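Local coordinates for cytoplasmic protein (Cryptococcus neoformans var. grubii serotype A, PDB 7LPO) that probably hydrolyses steryl beta-glucosides, acting as a sterylglucosidase of glycoside hydrolase family 5, at residues Met496-Leu501 with Gly562-Asn567. Numbering follows the deposited sequence.
Sequences MIQGEL and GPNCLN
Gln-498 and Leu-501, one turn apart on a helix, meet an irregular loop at Gly-562 and Asn-564, and at each of these two pairs the CA atoms are 7.3 Å apart. Within the helix Leu-501 N bonds back to Ile-497 O, whereas the loop keeps no regular pattern: Gly-562 has a positive phi of 55°, which suits glycine, and its bare CA lies 3.5 Å from Gln-498 NE2, where a CB would collide with the glutamine amide.

The one hydrogen bond between the two segments comes from the side chain of Asn-564. Its ND2 donates to Gln-498 O at 3.0 Å, with an N-H...O angle of 159°; the oxygen lies in the plane of the Asn-564 amide, and ND2 is tilted modestly from the plane of the Gln-498 carbonyl. The loop's amide thus grips the backbone of helix 490-512, not a side chain. ND2 also donates to Ala-559 O, at the end of helix 547-559, and so bridges two helices; a short carboxamide with two N-H groups fits this role.

The arrangement belongs to the TIM barrel expected of family 5, where helix 490-512 and helix 547-559 lie outside strands 518-522 and 567-570, and the loop leads from the second helix into the last of these strands.

Gln-498, with CG anti to the backbone N (chi1 -170°) and its chain extended, reaches Pro-563 tip to tip, OE1 lying 3.4 Å from the ring CD. Its NE2 hydrogen-bonds to Asn-558 O, in helix 547-559, which helps fix the amide against Gly-562 and Pro-563. Leu-501 packs its CB against the Asn-564 amide, 3.6 Å from ND2. On the apolar side its CD1 meets Leu-566 CD1 at 4.0 Å, and both leucines also touch Val-519 of strand 518-522, so leucines from helix and loop share the buried surface against that valine.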
ATOM      1  N   MET A 496      20.582  -3.471   8.731  1.00 16.80           N
ATOM      2  CA  MET A 496      19.471  -3.496   9.672  1.00 15.54           C
ATOM      3  C   MET A 496      18.132  -3.519   8.944  1.00 18.43           C
ATOM      4  O   MET A 496      17.245  -4.307   9.296  1.00 14.39           O
ATOM      5  CB  MET A 496      19.577  -2.288  10.602  1.00 17.09           C
ATOM      6  CG  MET A 496      18.528  -2.240  11.676  1.00 21.11           C
ATOM      7  SD  MET A 496      17.144  -1.255  11.123  1.00 31.19           S
ATOM      8  CE  MET A 496      17.847   0.393  11.232  1.00 24.31           C
ATOM      9  N   ILE A 497      17.979  -2.690   7.904  1.00 14.64           N
ATOM     10  CA  ILE A 497      16.718  -2.657   7.172  1.00 15.48           C
ATOM     11  C   ILE A 497      16.504  -3.963   6.420  1.00 14.58           C
ATOM     12  O   ILE A 497      15.387  -4.488   6.363  1.00 14.56           O
ATOM     13  CB  ILE A 497      16.667  -1.427   6.245  1.00 16.94           C
ATOM     14  CG1 ILE A 497      16.825  -0.179   7.109  1.00 21.83           C
ATOM     15  CG2 ILE A 497      15.365  -1.408   5.449  1.00 15.35           C
ATOM     16  CD1 ILE A 497      16.305   1.085   6.511  1.00 28.12           C
ATOM     17  N   GLN A 498      17.569  -4.526   5.861  1.00 17.73           N
ATOM     18  CA  GLN A 498      17.449  -5.841   5.245  1.00 15.59           C
ATOM     19  C   GLN A 498      17.010  -6.880   6.271  1.00 17.22           C
ATOM     20  O   GLN A 498      16.249  -7.801   5.944  1.00 17.80           O
ATOM     21  CB  GLN A 498      18.779  -6.237   4.610  1.00 14.69           C
ATOM     22  CG  GLN A 498      18.709  -7.463   3.748  1.00 16.54           C
ATOM     23  CD  GLN A 498      20.033  -7.754   3.074  1.00 20.43           C
ATOM     24  OE1 GLN A 498      20.852  -8.489   3.604  1.00 21.93           O
ATOM     25  NE2 GLN A 498      20.253  -7.159   1.906  1.00 21.55           N
ATOM     26  N   GLY A 499      17.474  -6.749   7.513  1.00 16.59           N
ATOM     27  CA  GLY A 499      17.005  -7.638   8.564  1.00 17.27           C
ATOM     28  C   GLY A 499      15.535  -7.464   8.886  1.00 20.58           C
ATOM     29  O   GLY A 499      14.846  -8.438   9.201  1.00 21.35           O
ATOM     30  N   GLU A 500      15.028  -6.231   8.790  1.00 18.93           N
ATOM     31  CA  GLU A 500      13.601  -6.015   9.003  1.00 21.64           C
ATOM     32  C   GLU A 500      12.768  -6.725   7.942  1.00 18.30           C
ATOM     33  O   GLU A 500      11.729  -7.314   8.251  1.00 19.52           O
ATOM     34  CB  GLU A 500      13.291  -4.520   9.015  1.00 26.19           C
ATOM     35  CG  GLU A 500      13.790  -3.787  10.251  1.00 30.35           C
ATOM     36  CD  GLU A 500      13.283  -2.345  10.315  1.00 33.35           C
ATOM     37  OE1 GLU A 500      13.900  -1.461   9.698  1.00 33.80           O
ATOM     38  OE2 GLU A 500      12.265  -2.096  10.988  1.00 35.47           O
ATOM     39  N   LEU A 501      13.185  -6.668   6.679  1.00 20.01           N
ATOM     40  CA  LEU A 501      12.427  -7.365   5.648  1.00 18.05           C
ATOM     41  C   LEU A 501      12.479  -8.877   5.852  1.00 16.94           C
ATOM     42  O   LEU A 501      11.537  -9.585   5.488  1.00 18.23           O
ATOM     43  CB  LEU A 501      12.954  -6.999   4.260  1.00 20.97           C
ATOM     44  CG  LEU A 501      12.426  -5.737   3.576  1.00 24.80           C
ATOM     45  CD1 LEU A 501      10.946  -5.869   3.314  1.00 30.60           C
ATOM     46  CD2 LEU A 501      12.717  -4.496   4.415  1.00 25.64           C
ATOM     47  N   GLY A 562      19.786  -9.321  -0.874  1.00 20.08           N
ATOM     48  CA  GLY A 562      20.411 -10.136   0.135  1.00 21.51           C
ATOM     49  C   GLY A 562      19.878 -11.546   0.089  1.00 22.05           C
ATOM     50  O   GLY A 562      19.625 -12.105  -0.984  1.00 21.23           O
ATOM     51  N   PRO A 563      19.681 -12.151   1.263  1.00 24.61           N
ATOM     52  CA  PRO A 563      19.052 -13.476   1.307  1.00 24.09           C
ATOM     53  C   PRO A 563      17.543 -13.438   1.156  1.00 22.07           C
ATOM     54  O   PRO A 563      16.928 -14.510   1.062  1.00 23.45           O
ATOM     55  CB  PRO A 563      19.445 -14.000   2.693  1.00 26.21           C
ATOM     56  CG  PRO A 563      19.504 -12.731   3.542  1.00 26.57           C
ATOM     57  CD  PRO A 563      20.081 -11.679   2.606  1.00 25.95           C
ATOM     58  N   ASN A 564      16.927 -12.249   1.153  1.00 15.84           N
ATOM     59  CA  ASN A 564      15.471 -12.170   1.116  1.00 15.39           C
ATOM     60  C   ASN A 564      14.938 -12.490  -0.277  1.00 16.14           C
ATOM     61  O   ASN A 564      13.970 -13.240  -0.412  1.00 16.24           O
ATOM     62  CB  ASN A 564      15.010 -10.783   1.576  1.00 15.51           C
ATOM     63  CG  ASN A 564      15.375 -10.503   3.028  1.00 17.52           C
ATOM     64  OD1 ASN A 564      15.435 -11.413   3.846  1.00 18.28           O
ATOM     65  ND2 ASN A 564      15.608  -9.239   3.351  1.00 18.69           N
ATOM     66  N   CYS A 565      15.542 -11.913  -1.318  1.00 19.95           N
ATOM     67  CA  CYS A 565      15.160 -12.173  -2.711  1.00 22.71           C
ATOM     68  C   CYS A 565      13.650 -12.028  -2.917  1.00 22.30           C
ATOM     69  O   CYS A 565      12.976 -12.911  -3.454  1.00 23.34           O
ATOM     70  CB  CYS A 565      15.645 -13.560  -3.150  1.00 23.13           C
ATOM     71  SG  CYS A 565      17.457 -13.739  -3.230  1.00 28.89           S
ATOM     72  N   LEU A 566      13.125 -10.873  -2.526  1.00 22.41           N
ATOM     73  CA  LEU A 566      11.689 -10.690  -2.399  1.00 21.77           C
ATOM     74  C   LEU A 566      11.035 -10.158  -3.672  1.00 19.11           C
ATOM     75  O   LEU A 566      11.661  -9.489  -4.502  1.00 18.29           O
ATOM     76  CB  LEU A 566      11.382  -9.725  -1.251  1.00 24.47           C
ATOM     77  CG  LEU A 566      11.351 -10.295   0.164  1.00 26.43           C
ATOM     78  CD1 LEU A 566      11.440  -9.158   1.179  1.00 26.07           C
ATOM     79  CD2 LEU A 566      10.091 -11.115   0.380  1.00 27.84           C
ATOM     80  N   ASN A 567       9.756 -10.489  -3.814  1.00 13.95           N
ATOM     81  CA  ASN A 567       8.870  -9.804  -4.735  1.00 13.94           C
ATOM     82  C   ASN A 567       8.429  -8.481  -4.111  1.00 15.53           C
ATOM     83  O   ASN A 567       8.317  -8.358  -2.883  1.00 13.97           O
ATOM     84  CB  ASN A 567       7.650 -10.674  -5.042  1.00 13.93           C
ATOM     85  CG  ASN A 567       8.020 -12.093  -5.437  1.00 13.92           C
ATOM     86  OD1 ASN A 567       8.570 -12.339  -6.512  1.00 13.91           O
ATOM     87  ND2 ASN A 567       7.715 -13.038  -4.565  1.00 13.92           N
TER